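Local coordinates for protein nickel-dependent hydrogenase large subunit (Allochromatium vinosum, PDB 3MYR) that forms the catalytic large subunit of a nickel-iron hydrogenase, which holds the nickel-iron centre and transfers hydrogen from H2 to an acceptor, at residues 51-56 with 70-75; 341-344 with 348-351. One frame throughout, in Å; residues are numbered along the deposited sequence.

Along the chain, contact 1 closes before contact 2 opens. Their centres lie 21 Å apart, and the nearest atoms are about 12 Å apart. Contact 1 pairs helices 53-58 and 67-80, and Cys61 and Cys64 of the nickel-iron pocket lie in the chain between its segments. Contact 2 folds back a long loop between strands 324-327 and 378-381, on the magnesium side of the subunit. Strand 500-507 is a neighbour of both: Tyr504 meets contact 1, while Asn503 and Gln505 meet contact 2. The same strand carries Ala506, a magnesium ligand. The Ser72 side chain is about 11 Å from the nickel-iron centre, and Gly348 is about 8 Å from the magnesium ion.

Contact 1. Residues 51-56 with 70-75; sequences RDAWAF and IASVRA
The indole of Trp54 meets Val73 across the contact at a slant, with Val73 CG1 3.9 Å from Trp54 CD1. The same methyl comes nearest to Trp54 CB, at 3.8 Å. One face of this ring is lined from its own helix by Ala55 CB, toward the rim. His245 of the small subunit meets the indole edge-to-face, and Trp54 NE1 is hydrogen-bonded to Tyr262 OH of that subunit. The motif is a pair of packed helices, 53-58 and 67-80. The loop joining them carries Cys61 and Cys64 of the nickel-iron pocket. Trp54 CB points toward helix 67-80. A chi1 of 70°, with CG between the backbone N and the carbonyl carbon, leads the indole away. The Trp54 side chain is about 8 Å from the Fe3-S4 cluster.

The helices come closest at Trp54 and Ser72, whose CA atoms are 4.9 Å apart. The small Ser72 side chain is consistent with this close approach: its CB lies 3.5 Å from Trp54 CA. Ala53 CB lies 3.5 Å from Ser72 OG. All four touching residues are buried. Ser72 OG has its hydrogen-bond partner in Tyr504 OH on strand 500-507. Trp54 N also lies 3.1 Å from Ser72 OG, but the angle is poor and no hydrogen bond forms.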
loop_
_atom_site.group_PDB
_atom_site.type_symbol
_atom_site.label_atom_id
_atom_site.label_comp_id
_atom_site.label_asym_id
_atom_site.label_seq_id
_atom_site.Cartn_x
_atom_site.Cartn_y
_atom_site.Cartn_z
ATOM N N ARG B 51 -9.782 20.615 0.318
ATOM C CA ARG B 51 -9.857 20.015 -1.038
ATOM C C ARG B 51 -8.505 19.357 -1.377
ATOM O O ARG B 51 -8.479 18.494 -2.248
ATOM C CB ARG B 51 -10.237 21.043 -2.097
ATOM C CG ARG B 51 -11.699 21.525 -1.852
ATOM C CD ARG B 51 -11.959 22.713 -2.731
ATOM N NE ARG B 51 -11.037 23.796 -2.451
ATOM C CZ ARG B 51 -10.835 24.848 -3.258
ATOM N NH1 ARG B 51 -11.577 25.019 -4.354
ATOM N NH2 ARG B 51 -9.972 25.790 -2.898
ATOM N N ASP B 52 -7.406 19.829 -0.767
ATOM C CA ASP B 52 -6.050 19.244 -1.060
ATOM C C ASP B 52 -5.762 17.992 -0.204
ATOM O O ASP B 52 -4.776 17.300 -0.478
ATOM C CB ASP B 52 -4.913 20.230 -0.693
ATOM C CG ASP B 52 -4.885 21.517 -1.549
ATOM O OD1 ASP B 52 -5.773 21.694 -2.393
ATOM O OD2 ASP B 52 -3.956 22.362 -1.339
ATOM N N ALA B 53 -6.487 17.790 0.911
ATOM C CA ALA B 53 -6.123 16.734 1.850
ATOM C C ALA B 53 -5.881 15.363 1.150
ATOM O O ALA B 53 -4.912 14.676 1.469
ATOM C CB ALA B 53 -7.150 16.618 2.984
ATOM N N TRP B 54 -6.727 14.996 0.196
ATOM C CA TRP B 54 -6.669 13.675 -0.375
ATOM C C TRP B 54 -5.290 13.403 -0.926
ATOM O O TRP B 54 -4.834 12.256 -0.851
ATOM C CB TRP B 54 -7.726 13.379 -1.432
ATOM C CG TRP B 54 -7.461 14.170 -2.685
ATOM C CD1 TRP B 54 -7.999 15.405 -3.008
ATOM C CD2 TRP B 54 -6.592 13.829 -3.769
ATOM N NE1 TRP B 54 -7.503 15.838 -4.196
ATOM C CE2 TRP B 54 -6.644 14.912 -4.698
ATOM C CE3 TRP B 54 -5.711 12.747 -4.024
ATOM C CZ2 TRP B 54 -5.876 14.939 -5.898
ATOM C CZ3 TRP B 54 -4.933 12.777 -5.239
ATOM C CH2 TRP B 54 -5.014 13.865 -6.131
ATOM N N ALA B 55 -4.660 14.410 -1.537
ATOM C CA ALA B 55 -3.340 14.217 -2.173
ATOM C C ALA B 55 -2.235 13.988 -1.152
ATOM O O ALA B 55 -1.353 13.168 -1.387
ATOM C CB ALA B 55 -2.974 15.440 -3.038
ATOM N N PHE B 56 -2.314 14.675 0.007
ATOM C CA PHE B 56 -1.416 14.370 1.149
ATOM C C PHE B 56 -1.673 12.988 1.737
ATOM O O PHE B 56 -0.734 12.201 1.928
ATOM C CB PHE B 56 -1.580 15.410 2.290
ATOM C CG PHE B 56 -1.067 16.781 1.955
ATOM C CD1 PHE B 56 -1.789 17.634 1.079
ATOM C CD2 PHE B 56 0.149 17.239 2.522
ATOM C CE1 PHE B 56 -1.308 18.887 0.731
ATOM C CE2 PHE B 56 0.665 18.544 2.203
ATOM C CZ PHE B 56 -0.072 19.389 1.302
ATOM N N ILE B 70 -9.709 8.116 -1.458
ATOM C CA ILE B 70 -11.137 7.917 -1.362
ATOM C C ILE B 70 -11.709 8.312 0.024
ATOM O O ILE B 70 -12.709 9.027 0.103
ATOM C CB ILE B 70 -11.499 6.439 -1.769
ATOM C CG1 ILE B 70 -11.530 6.432 -3.310
ATOM C CG2 ILE B 70 -12.928 6.076 -1.223
ATOM C CD1 ILE B 70 -11.567 5.170 -3.818
ATOM N N ALA B 71 -11.084 7.851 1.109
ATOM C CA ALA B 71 -11.580 8.176 2.450
ATOM C C ALA B 71 -11.541 9.706 2.675
ATOM O O ALA B 71 -12.462 10.281 3.269
ATOM C CB ALA B 71 -10.708 7.476 3.504
ATOM N N SER B 72 -10.483 10.353 2.158
ATOM C CA SER B 72 -10.330 11.783 2.301
ATOM C C SER B 72 -11.409 12.576 1.592
ATOM O O SER B 72 -12.031 13.451 2.195
ATOM C CB SER B 72 -8.947 12.263 1.825
ATOM O OG SER B 72 -8.806 13.630 2.121
ATOM N N VAL B 73 -11.690 12.277 0.325
ATOM C CA VAL B 73 -12.681 13.128 -0.421
ATOM C C VAL B 73 -14.053 12.784 0.185
ATOM O O VAL B 73 -14.934 13.648 0.258
ATOM C CB VAL B 73 -12.682 12.877 -1.974
ATOM C CG1 VAL B 73 -11.347 13.374 -2.622
ATOM C CG2 VAL B 73 -12.867 11.401 -2.264
ATOM N N ARG B 74 -14.263 11.539 0.599
ATOM C CA ARG B 74 -15.539 11.183 1.281
ATOM C C ARG B 74 -15.706 11.945 2.621
ATOM O O ARG B 74 -16.838 12.278 3.000
ATOM C CB ARG B 74 -15.615 9.694 1.602
ATOM C CG ARG B 74 -15.984 8.829 0.400
ATOM C CD ARG B 74 -15.993 7.340 0.747
ATOM N NE ARG B 74 -16.359 6.506 -0.416
ATOM C CZ ARG B 74 -16.371 5.174 -0.409
ATOM N NH1 ARG B 74 -16.019 4.528 0.686
ATOM N NH2 ARG B 74 -16.687 4.478 -1.512
ATOM N N ALA B 75 -14.585 12.213 3.322
ATOM C CA ALA B 75 -14.661 12.926 4.608
ATOM C C ALA B 75 -15.109 14.339 4.343
ATOM O O ALA B 75 -15.992 14.878 5.068
ATOM C CB ALA B 75 -13.240 12.944 5.337
#

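Contact 2. Residues 341-344 with 348-351; sequences RGLH and GQTN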
loop_
_atom_site.group_PDB
_atom_site.type_symbol
_atom_site.label_atom_id
_atom_site.label_comp_id
_atom_site.label_asym_id
_atom_site.label_seq_id
_atom_site.Cartn_x
_atom_site.Cartn_y
_atom_site.Cartn_z
ATOM N N ARG B 341 -6.334 8.398 28.840
ATOM C CA ARG B 341 -7.647 8.601 28.249
ATOM C C ARG B 341 -7.701 8.165 26.797
ATOM O O ARG B 341 -6.686 8.164 26.109
ATOM C CB ARG B 341 -7.981 10.077 28.270
ATOM C CG ARG B 341 -7.926 10.730 29.659
ATOM C CD ARG B 341 -8.871 10.085 30.627
ATOM N NE ARG B 341 -10.171 10.753 30.555
ATOM C CZ ARG B 341 -11.169 10.571 31.432
ATOM N NH1 ARG B 341 -12.317 11.240 31.280
ATOM N NH2 ARG B 341 -11.028 9.713 32.456
ATOM N N GLY B 342 -8.884 7.785 26.320
ATOM C CA GLY B 342 -9.055 7.406 24.921
ATOM C C GLY B 342 -9.613 8.650 24.227
ATOM O O GLY B 342 -10.408 9.363 24.825
ATOM N N LEU B 343 -9.167 8.973 23.008
ATOM C CA LEU B 343 -9.770 10.101 22.265
ATOM C C LEU B 343 -10.549 9.623 21.061
ATOM O O LEU B 343 -9.983 8.888 20.233
ATOM C CB LEU B 343 -8.696 11.100 21.811
ATOM C CG LEU B 343 -8.127 11.925 22.974
ATOM C CD1 LEU B 343 -6.936 12.775 22.500
ATOM C CD2 LEU B 343 -9.241 12.803 23.786
ATOM N N HIS B 344 -11.808 10.061 20.923
ATOM C CA HIS B 344 -12.545 9.894 19.659
ATOM C C HIS B 344 -11.824 10.753 18.582
ATOM O O HIS B 344 -11.287 11.801 18.915
ATOM C CB HIS B 344 -14.022 10.375 19.799
ATOM C CG HIS B 344 -14.803 10.244 18.532
ATOM N ND1 HIS B 344 -15.436 9.075 18.176
ATOM C CD2 HIS B 344 -14.891 11.055 17.457
ATOM C CE1 HIS B 344 -15.954 9.204 16.970
ATOM N NE2 HIS B 344 -15.618 10.385 16.505
ATOM N N GLY B 348 -8.976 13.885 18.249
ATOM C CA GLY B 348 -7.695 13.144 18.272
ATOM C C GLY B 348 -6.564 14.112 18.445
ATOM O O GLY B 348 -6.685 15.273 18.063
ATOM N N GLN B 349 -5.427 13.614 18.917
ATOM C CA GLN B 349 -4.242 14.473 19.058
ATOM C C GLN B 349 -3.055 13.638 18.642
ATOM O O GLN B 349 -3.041 12.416 18.942
ATOM C CB GLN B 349 -4.026 14.875 20.541
ATOM C CG GLN B 349 -5.100 15.767 21.130
ATOM C CD GLN B 349 -4.814 16.089 22.617
ATOM O OE1 GLN B 349 -3.657 16.094 23.071
ATOM N NE2 GLN B 349 -5.870 16.392 23.360
ATOM N N THR B 350 -2.078 14.280 17.982
ATOM C CA THR B 350 -0.916 13.563 17.438
ATOM C C THR B 350 0.315 14.385 17.847
ATOM O O THR B 350 0.781 15.248 17.086
ATOM C CB THR B 350 -1.029 13.334 15.882
ATOM O OG1 THR B 350 -2.260 12.642 15.603
ATOM C CG2 THR B 350 0.098 12.449 15.387
ATOM N N ASN B 351 0.696 14.236 19.122
ATOM C CA ASN B 351 1.863 14.937 19.659
ATOM C C ASN B 351 2.936 13.862 19.907
ATOM O O ASN B 351 2.775 13.033 20.798
ATOM C CB ASN B 351 1.536 15.634 21.002
ATOM C CG ASN B 351 0.318 16.588 20.898
ATOM O OD1 ASN B 351 0.304 17.476 20.059
ATOM N ND2 ASN B 351 -0.689 16.379 21.724
#
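Leu343 and Gln349 form the side-chain part of this contact. The methyl CD1 of Leu343 lies 3.8 Å from Gln349 CG. It also stands above the amide plane, 3.9 Å from Gln349 NE2. The leucine lies at a slant across the glutamine chain, which runs extended beyond CG (chi2 179°). The polar end of Gln349 is engaged elsewhere, with NE2 hydrogen-bonded to Ser336 OG.

The close, buried part of the contact lies at Leu343, His344 and Gly348. Here the chain turns back on itself after three intervening residues. Leu343 CB approaches Gly348 CA at 4.2 Å, with no side chain on the glycine. His344 O is 3.2 Å from Gly348 N, but the poor angle rules out a hydrogen bond. The turn therefore brings the two backbones together without a bond between them. CB of His344 points away from the 348-351 segment, and its ring meets those of Tyr346 and Trp493. The solvent side is at Gln349, which is partly exposed and meets Leu343 through its side chain alone.

No regular helix or strand is formed here. Both segments belong to the long loop between strands 324-327 and 378-381. Leu343 is joined by backbone hydrogen bonding to Glu326 of the first strand, and Gly348 O accepts a hydrogen bond from Asn503 of strand 500-507. Next to it, Thr350 OG1 is hydrogen-bonded to the magnesium ligand Glu42 on helix 41-44, which places this loop in the second shell of the metal.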